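Local coordinates for clavulanic acid biosynthesis oligopeptide binding protein 2 (Streptomyces clavuligerus, PDB 2WOL) that probably binds oligopeptides as a solute-binding protein of the clavulanic acid biosynthesis pathway, at residues Val307-His312 and His320-Val325; Arg471-Lys474 and Trp480-Pro483; Ala281-Ala286 and Pro341-Asp346. All coordinates share one frame; numbering follows the deposited sequence. Where two conformers were deposited one is given.

Contact 1. Residues Val307-His312 and His320-Val325; sequences VAMQPH and HVRRAV
Met309, at the end of strand 303-309, meets Val325 of helix 319-327 tip to tip. This is the tight half of the contact. The sulfur does most of the touching: Met309 SD lies 3.6 Å from Val325 CB and 3.8 Å from Val325 CG2. CG of Met309 stands beside the backbone N (chi1 -78°), and the chain runs straight to the sulfur before bending there (chi3 -82°). That bend brings Met309 CE against the helix backbone, 3.5 Å from the carbonyl oxygen Arg322 O, and against Val325 CG1. Arg322 adds its aliphatic part, with Arg322 CB 4.1 Å from Met309 SD. Leu448 of the neighbouring strand 448-453 touches both Met309 and Val325 and extends the apolar layer.

The other half is looser, and Pro311 there is partly exposed, while Arg322 stays buried. Here the strand has given way to a loop, and Pro311 crosses the Arg322 side chain at about a right angle. Pro311 CG is 3.9 Å from Arg322 NH1, a van der Waals approach with no directed bond. The guanidinium takes its hydrogen bonds from outside the two segments. Arg322 NE binds the carbonyl oxygen of His520, and Arg322 NH1 binds that of Phe316.

No hydrogen bond joins strand and helix directly. The contact lies where helix 319-327 packs against strands 303-309 and 448-453 of a mixed sheet. Apolar burial thus holds the two elements together, while NE and NH1 of the buried arginine are satisfied by backbone carbonyls beside them.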
loop_
_atom_site.group_PDB
_atom_site.type_symbol
_atom_site.label_atom_id
_atom_site.label_comp_id
_atom_site.label_asym_id
_atom_site.label_seq_id
_atom_site.Cartn_x
_atom_site.Cartn_y
_atom_site.Cartn_z
ATOM N N VAL A 307 16.570 5.323 0.294
ATOM C CA VAL A 307 17.541 5.075 1.348
ATOM C C VAL A 307 17.276 6.076 2.471
ATOM O O VAL A 307 17.159 7.285 2.227
ATOM C CB VAL A 307 18.997 5.207 0.829
ATOM C CG1 VAL A 307 20.002 5.100 1.978
ATOM C CG2 VAL A 307 19.284 4.149 -0.236
ATOM N N ALA A 308 17.158 5.564 3.691
ATOM C CA ALA A 308 16.968 6.406 4.863
ATOM C C ALA A 308 18.282 6.569 5.606
ATOM O O ALA A 308 19.058 5.626 5.708
ATOM C CB ALA A 308 15.914 5.800 5.782
ATOM N N MET A 309 18.522 7.776 6.110
ATOM C CA MET A 309 19.682 8.058 6.951
ATOM C C MET A 309 19.241 8.445 8.361
ATOM O O MET A 309 18.298 9.217 8.537
ATOM C CB MET A 309 20.559 9.136 6.323
ATOM C CG MET A 309 21.428 8.596 5.201
ATOM S SD MET A 309 22.342 9.866 4.320
ATOM C CE MET A 309 21.100 10.477 3.184
ATOM N N GLN A 310 19.937 7.891 9.352
ATOM C CA GLN A 310 19.497 7.920 10.746
ATOM C C GLN A 310 20.339 8.870 11.596
ATOM O O GLN A 310 21.473 8.539 11.930
ATOM C CB GLN A 310 19.568 6.505 11.335
ATOM C CG GLN A 310 18.456 5.548 10.901
ATOM C CD GLN A 310 18.313 5.441 9.398
ATOM O OE1 GLN A 310 17.389 6.008 8.821
ATOM N NE2 GLN A 310 19.242 4.739 8.756
ATOM N N PRO A 311 19.792 10.056 11.942
ATOM C CA PRO A 311 20.529 10.994 12.802
ATOM C C PRO A 311 20.987 10.423 14.150
ATOM O O PRO A 311 21.948 10.936 14.731
ATOM C CB PRO A 311 19.526 12.133 13.008
ATOM C CG PRO A 311 18.706 12.105 11.761
ATOM C CD PRO A 311 18.503 10.633 11.517
ATOM N N HIS A 312 20.319 9.376 14.629
ATOM C CA HIS A 312 20.717 8.710 15.874
ATOM C C HIS A 312 21.982 7.851 15.739
ATOM O O HIS A 312 22.498 7.323 16.736
ATOM C CB HIS A 312 19.555 7.913 16.489
ATOM C CG HIS A 312 18.722 7.160 15.494
ATOM N ND1 HIS A 312 17.798 7.777 14.676
ATOM C CD2 HIS A 312 18.647 5.836 15.218
ATOM C CE1 HIS A 312 17.200 6.865 13.928
ATOM N NE2 HIS A 312 17.698 5.680 14.236
ATOM N N HIS A 320 25.130 17.821 6.861
ATOM C CA HIS A 320 26.073 17.883 5.746
ATOM C C HIS A 320 26.606 16.522 5.336
ATOM O O HIS A 320 26.873 16.291 4.155
ATOM C CB HIS A 320 27.174 18.897 6.038
ATOM C CG HIS A 320 26.652 20.289 6.143
ATOM N ND1 HIS A 320 26.547 20.964 7.340
ATOM C CD2 HIS A 320 26.139 21.111 5.199
ATOM C CE1 HIS A 320 26.014 22.154 7.121
ATOM N NE2 HIS A 320 25.755 22.266 5.831
ATOM N N VAL A 321 26.731 15.621 6.306
ATOM C CA VAL A 321 26.986 14.215 6.003
ATOM C C VAL A 321 25.849 13.679 5.130
ATOM O O VAL A 321 26.089 13.019 4.118
ATOM C CB VAL A 321 27.131 13.377 7.290
ATOM C CG1 VAL A 321 26.974 11.888 7.002
ATOM C CG2 VAL A 321 28.472 13.665 7.954
ATOM N N ARG A 322 24.613 14.001 5.509
ATOM C CA ARG A 322 23.447 13.472 4.804
ATOM C C ARG A 322 23.350 14.040 3.393
ATOM O O ARG A 322 23.044 13.316 2.451
ATOM C CB ARG A 322 22.166 13.726 5.600
ATOM C CG ARG A 322 22.215 13.138 7.012
ATOM C CD ARG A 322 20.843 13.069 7.664
ATOM N NE ARG A 322 20.211 14.376 7.843
ATOM C CZ ARG A 322 20.315 15.127 8.941
ATOM N NH1 ARG A 322 21.049 14.722 9.974
ATOM N NH2 ARG A 322 19.686 16.292 8.998
ATOM N N ARG A 323 23.632 15.334 3.251
ATOM C CA ARG A 323 23.636 15.971 1.932
ATOM C C ARG A 323 24.765 15.454 1.045
ATOM O O ARG A 323 24.581 15.299 -0.162
ATOM C CB ARG A 323 23.682 17.498 2.058
ATOM C CG ARG A 323 22.394 18.062 2.642
ATOM C CD ARG A 323 22.427 19.565 2.809
ATOM N NE ARG A 323 21.145 20.031 3.330
ATOM C CZ ARG A 323 20.947 21.203 3.929
ATOM N NH1 ARG A 323 21.945 22.071 4.087
ATOM N NH2 ARG A 323 19.737 21.510 4.373
ATOM N N ALA A 324 25.924 15.180 1.643
ATOM C CA ALA A 324 27.031 14.580 0.906
ATOM C C ALA A 324 26.589 13.277 0.254
ATOM O O ALA A 324 26.864 13.039 -0.918
ATOM C CB ALA A 324 28.220 14.341 1.823
ATOM N N VAL A 325 25.882 12.449 1.017
ATOM C CA VAL A 325 25.377 11.179 0.508
ATOM C C VAL A 325 24.403 11.397 -0.659
ATOM O O VAL A 325 24.484 10.702 -1.677
ATOM C CB VAL A 325 24.721 10.342 1.628
ATOM C CG1 VAL A 325 24.014 9.112 1.057
ATOM C CG2 VAL A 325 25.771 9.930 2.656
#

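Contact 2. Residues Arg471-Lys474 and Trp480-Pro483; sequences RQIK and WNLP
Ile473 and Asn481 make the side-chain contact between two parts of the loop that joins helix 460-468 to helix 488-499. Their side chains cross obliquely. Ile473 CG1 lies 3.7 Å from Asn481 ND2 and 3.9 Å from Asn481 CG, so a methylene rests against the amide group. Asn481 CB is 4.0 Å from Ile473 CG1. The amide reaches that place because its CG is anti to the backbone N (chi1 -175°), which carries it across to the other segment.

A water makes the next link. It donates to the carbonyl oxygen Gln472 O at 2.7 Å and accepts from the backbone nitrogen Trp480 N at 3.0 Å. The two backbones are therefore joined by a single bridging molecule, next to the isoleucine-asparagine pair.

Further out, Asn481 is positioned by the loop itself. Asn481 OD1 accepts from the backbone N of Leu485, and Asn481 ND2 makes a weak bond to the carbonyl oxygen of Asp469. Asn479 also binds both segments: its OD1 accepts from Lys474 N, and its ND2 donates to Asn481 O. Trp480 sends its indole to meet the rings of Trp453 and Phe431. A bound glycerol, probably from the crystallisation liquor, is hydrogen-bonded to Lys474 NZ and weakly to Gln472 NE2.

The loop is thus folded back on itself mainly through water, backbone and asparagine bonds. The direct touch is a modest van der Waals contact between the isoleucine methylene and the asparagine amide, whose polar atoms are turned to partners within the same loop region.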
loop_
_atom_site.group_PDB
_atom_site.type_symbol
_atom_site.label_atom_id
_atom_site.label_comp_id
_atom_site.label_asym_id
_atom_site.label_seq_id
_atom_site.Cartn_x
_atom_site.Cartn_y
_atom_site.Cartn_z
ATOM N N ARG A 471 5.158 11.646 15.533
ATOM C CA ARG A 471 4.169 10.892 16.302
ATOM C C ARG A 471 3.998 9.462 15.775
ATOM O O ARG A 471 3.347 8.636 16.419
ATOM C CB ARG A 471 2.816 11.621 16.294
ATOM C CG ARG A 471 2.740 12.895 17.148
ATOM C CD ARG A 471 3.263 14.155 16.439
ATOM N NE ARG A 471 2.699 14.353 15.101
ATOM C CZ ARG A 471 1.673 15.151 14.809
ATOM N NH1 ARG A 471 1.061 15.858 15.756
ATOM N NH2 ARG A 471 1.257 15.249 13.554
ATOM N N GLN A 472 4.587 9.173 14.611
ATOM C CA GLN A 472 4.435 7.870 13.952
ATOM C C GLN A 472 5.647 6.946 14.097
ATOM O O GLN A 472 5.724 5.912 13.426
ATOM C CB GLN A 472 4.077 8.047 12.469
ATOM C CG GLN A 472 2.732 8.732 12.217
ATOM C CD GLN A 472 1.588 8.065 12.957
ATOM O OE1 GLN A 472 1.541 6.838 13.081
ATOM N NE2 GLN A 472 0.664 8.873 13.464
ATOM N N ILE A 473 6.583 7.312 14.969
ATOM C CA ILE A 473 7.716 6.440 15.274
ATOM C C ILE A 473 7.212 5.268 16.112
ATOM O O ILE A 473 6.626 5.470 17.179
ATOM C CB ILE A 473 8.846 7.189 16.017
ATOM C CG1 ILE A 473 9.367 8.352 15.163
ATOM C CG2 ILE A 473 9.988 6.232 16.374
ATOM C CD1 ILE A 473 10.135 9.403 15.948
ATOM N N LYS A 474 7.416 4.052 15.611
ATOM C CA LYS A 474 6.984 2.852 16.324
ATOM C C LYS A 474 8.174 2.232 17.045
ATOM O O LYS A 474 8.995 1.548 16.432
ATOM C CB LYS A 474 6.335 1.841 15.373
ATOM C CG LYS A 474 5.321 2.429 14.390
ATOM C CD LYS A 474 4.113 3.046 15.095
ATOM C CE LYS A 474 3.167 3.693 14.095
ATOM N NZ LYS A 474 2.522 2.687 13.208
ATOM N N TRP A 480 8.145 2.903 10.343
ATOM C CA TRP A 480 8.380 3.377 8.986
ATOM C C TRP A 480 9.028 4.758 8.925
ATOM O O TRP A 480 9.424 5.223 7.852
ATOM C CB TRP A 480 7.085 3.330 8.178
ATOM C CG TRP A 480 6.825 1.957 7.685
ATOM C CD1 TRP A 480 5.952 1.044 8.202
ATOM C CD2 TRP A 480 7.487 1.312 6.596
ATOM N NE1 TRP A 480 6.015 -0.127 7.483
ATOM C CE2 TRP A 480 6.946 0.012 6.488
ATOM C CE3 TRP A 480 8.471 1.715 5.683
ATOM C CZ2 TRP A 480 7.362 -0.896 5.506
ATOM C CZ3 TRP A 480 8.883 0.816 4.711
ATOM C CH2 TRP A 480 8.328 -0.477 4.632
ATOM N N ASN A 481 9.120 5.410 10.077
ATOM C CA ASN A 481 9.870 6.648 10.204
ATOM C C ASN A 481 11.289 6.267 10.612
ATOM O O ASN A 481 11.677 6.370 11.782
ATOM C CB ASN A 481 9.203 7.582 11.222
ATOM C CG ASN A 481 9.871 8.949 11.299
ATOM O OD1 ASN A 481 11.010 9.127 10.866
ATOM N ND2 ASN A 481 9.157 9.924 11.862
ATOM N N LEU A 482 12.063 5.820 9.629
ATOM C CA LEU A 482 13.372 5.227 9.899
ATOM C C LEU A 482 14.394 6.216 10.468
ATOM O O LEU A 482 15.126 5.869 11.398
ATOM C CB LEU A 482 13.916 4.485 8.668
ATOM C CG LEU A 482 13.041 3.357 8.102
ATOM C CD1 LEU A 482 13.708 2.697 6.901
ATOM C CD2 LEU A 482 12.671 2.317 9.161
ATOM N N PRO A 483 14.447 7.449 9.928
ATOM C CA PRO A 483 15.311 8.455 10.551
ATOM C C PRO A 483 14.825 8.912 11.925
ATOM O O PRO A 483 15.541 9.640 12.616
ATOM C CB PRO A 483 15.232 9.637 9.575
ATOM C CG PRO A 483 14.742 9.047 8.286
ATOM C CD PRO A 483 13.795 7.979 8.715
HETATM O O HOH W 1 5.977 4.853 10.984
#

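Contact 3. Residues Ala281-Ala286 and Pro341-Asp346; sequences AAQRRA and PVNGGD
Residues 281-286 of helix 280-288 face the loop before strand 346-347, and the nearest CA atoms, Gln283 CA and Asn343 CA, are 8.8 Å apart. Side chains span that gap. Gln283 and Asn343 approach from opposite directions, with their amide planes 31° apart. In the conformer given, Gln283 has CG anti to the backbone N (chi1 165°) and stays extended beyond it, so the amide reaches the loop. Gln283 CD lies 3.3 Å from Asn343 OD1, and Gln283 OE1 lies 3.6 Å from Asn343 CB. Gln283 NE2 is 3.2 Å from Asn343 OD1, but the angle is poor and this is not a hydrogen bond.

Arg284 adds little. Both Gln283 and Arg284 were deposited in two conformers, and the pair given clashes, so the amide contact holds for this Gln283 conformer and is tentative. Leu532 of strand 523-534 touches both Gln283 and Asn343 and gives them a shared apolar neighbour.

This surface contact joins a helix to a loop far along the chain. In this conformer the two amides pack without a hydrogen bond, which may leave the glutamine able to take up more than one position.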
loop_
_atom_site.group_PDB
_atom_site.type_symbol
_atom_site.label_atom_id
_atom_site.label_comp_id
_atom_site.label_asym_id
_atom_site.label_seq_id
_atom_site.Cartn_x
_atom_site.Cartn_y
_atom_site.Cartn_z
ATOM N N ALA A 281 12.756 -13.712 -16.111
ATOM C CA ALA A 281 12.653 -14.555 -17.304
ATOM C C ALA A 281 11.439 -14.201 -18.169
ATOM O O ALA A 281 11.562 -14.053 -19.389
ATOM C CB ALA A 281 12.636 -16.031 -16.919
ATOM N N ALA A 282 10.276 -14.052 -17.538
ATOM C CA ALA A 282 9.057 -13.696 -18.264
ATOM C C ALA A 282 9.063 -12.236 -18.712
ATOM O O ALA A 282 8.491 -11.907 -19.752
ATOM C CB ALA A 282 7.825 -13.997 -17.427
ATOM N N GLN A 283 9.704 -11.369 -17.927
ATOM C CA GLN A 283 9.892 -9.963 -18.307
ATOM C C GLN A 283 10.563 -9.856 -19.674
ATOM O O GLN A 283 10.047 -9.186 -20.570
ATOM C CB GLN A 283 10.695 -9.223 -17.232
ATOM C CG GLN A 283 11.259 -7.866 -17.647
ATOM C CD GLN A 283 11.939 -7.147 -16.496
ATOM O OE1 GLN A 283 11.283 -6.701 -15.552
ATOM N NE2 GLN A 283 13.259 -7.024 -16.573
ATOM N N ARG A 284 11.703 -10.523 -19.839
ATOM C CA ARG A 284 12.453 -10.436 -21.098
ATOM C C ARG A 284 11.712 -11.107 -22.251
ATOM O O ARG A 284 11.799 -10.658 -23.390
ATOM C CB ARG A 284 13.839 -11.080 -20.951
ATOM C CG ARG A 284 14.679 -10.588 -19.774
ATOM C CD ARG A 284 14.965 -9.090 -19.845
ATOM N NE ARG A 284 15.698 -8.616 -18.671
ATOM C CZ ARG A 284 15.138 -8.273 -17.512
ATOM N NH1 ARG A 284 13.821 -8.342 -17.350
ATOM N NH2 ARG A 284 15.899 -7.852 -16.512
ATOM N N ARG A 285 10.976 -12.169 -21.940
ATOM C CA ARG A 285 10.191 -12.894 -22.929
ATOM C C ARG A 285 9.012 -12.053 -23.430
ATOM O O ARG A 285 8.806 -11.921 -24.640
ATOM C CB ARG A 285 9.704 -14.212 -22.327
ATOM C CG ARG A 285 8.915 -15.097 -23.263
ATOM C CD ARG A 285 8.284 -16.230 -22.481
ATOM N NE ARG A 285 7.331 -16.980 -23.288
ATOM C CZ ARG A 285 6.457 -17.854 -22.802
ATOM N NH1 ARG A 285 6.399 -18.098 -21.497
ATOM N NH2 ARG A 285 5.632 -18.482 -23.627
ATOM N N ALA A 286 8.254 -11.480 -22.496
ATOM C CA ALA A 286 7.043 -10.725 -22.831
ATOM C C ALA A 286 7.322 -9.389 -23.514
ATOM O O ALA A 286 6.597 -9.002 -24.433
ATOM C CB ALA A 286 6.176 -10.524 -21.596
ATOM N N PRO A 341 18.921 -0.932 -17.238
ATOM C CA PRO A 341 18.529 0.348 -17.837
ATOM C C PRO A 341 17.073 0.503 -18.304
ATOM O O PRO A 341 16.628 1.637 -18.493
ATOM C CB PRO A 341 19.471 0.464 -19.040
ATOM C CG PRO A 341 19.739 -0.936 -19.434
ATOM C CD PRO A 341 19.748 -1.736 -18.161
ATOM N N VAL A 342 16.341 -0.600 -18.488
ATOM C CA VAL A 342 14.990 -0.513 -19.085
ATOM C C VAL A 342 13.806 -0.900 -18.182
ATOM O O VAL A 342 12.660 -0.562 -18.488
ATOM C CB VAL A 342 14.888 -1.234 -20.475
ATOM C CG1 VAL A 342 15.868 -0.626 -21.478
ATOM C CG2 VAL A 342 15.102 -2.736 -20.352
ATOM N N ASN A 343 14.078 -1.613 -17.089
ATOM C CA ASN A 343 13.016 -2.047 -16.177
ATOM C C ASN A 343 13.301 -1.722 -14.709
ATOM O O ASN A 343 13.059 -2.541 -13.817
ATOM C CB ASN A 343 12.726 -3.544 -16.357
ATOM C CG ASN A 343 11.971 -3.846 -17.645
ATOM O OD1 ASN A 343 12.468 -4.566 -18.512
ATOM N ND2 ASN A 343 10.769 -3.291 -17.775
ATOM N N GLY A 344 13.808 -0.518 -14.462
ATOM C CA GLY A 344 14.179 -0.114 -13.107
ATOM C C GLY A 344 13.296 0.969 -12.525
ATOM O O GLY A 344 13.761 1.802 -11.748
ATOM N N GLY A 345 12.021 0.966 -12.904
ATOM C CA GLY A 345 11.078 1.949 -12.385
ATOM C C GLY A 345 11.315 3.334 -12.952
ATOM O O GLY A 345 11.900 3.492 -14.030
ATOM N N ASP A 346 10.865 4.339 -12.209
ATOM C CA ASP A 346 10.891 5.716 -12.666
ATOM C C ASP A 346 11.748 6.557 -11.734
ATOM O O ASP A 346 11.421 6.703 -10.556
ATOM C CB ASP A 346 9.471 6.265 -12.697
ATOM C CG ASP A 346 9.263 7.235 -13.814
ATOM O OD1 ASP A 346 9.679 8.410 -13.679
ATOM O OD2 ASP A 346 8.682 6.814 -14.837
#

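Contacts 1 and 2 are neighbours, with centres 16 Å apart. They touch directly: Met309 O lies 3.3 Å from Pro483 CB, and Gln310 CG lies 3.4 Å from Leu482 O. The loop of contact 2 therefore packs on the end of strand 303-309. Both contacts lie on the same side of the chain's centre. Contact 3 stands apart. Its nearest atoms are about 12 Å from contact 1 and about 17 Å from contact 2. Along the chain, contact 1 is nested inside the loop that contact 3 closes, and contact 2 follows both. The bound glycerol sits at contact 2, beside Gln472 and Lys474; it may mark a pocket, but is no evidence of a peptide site.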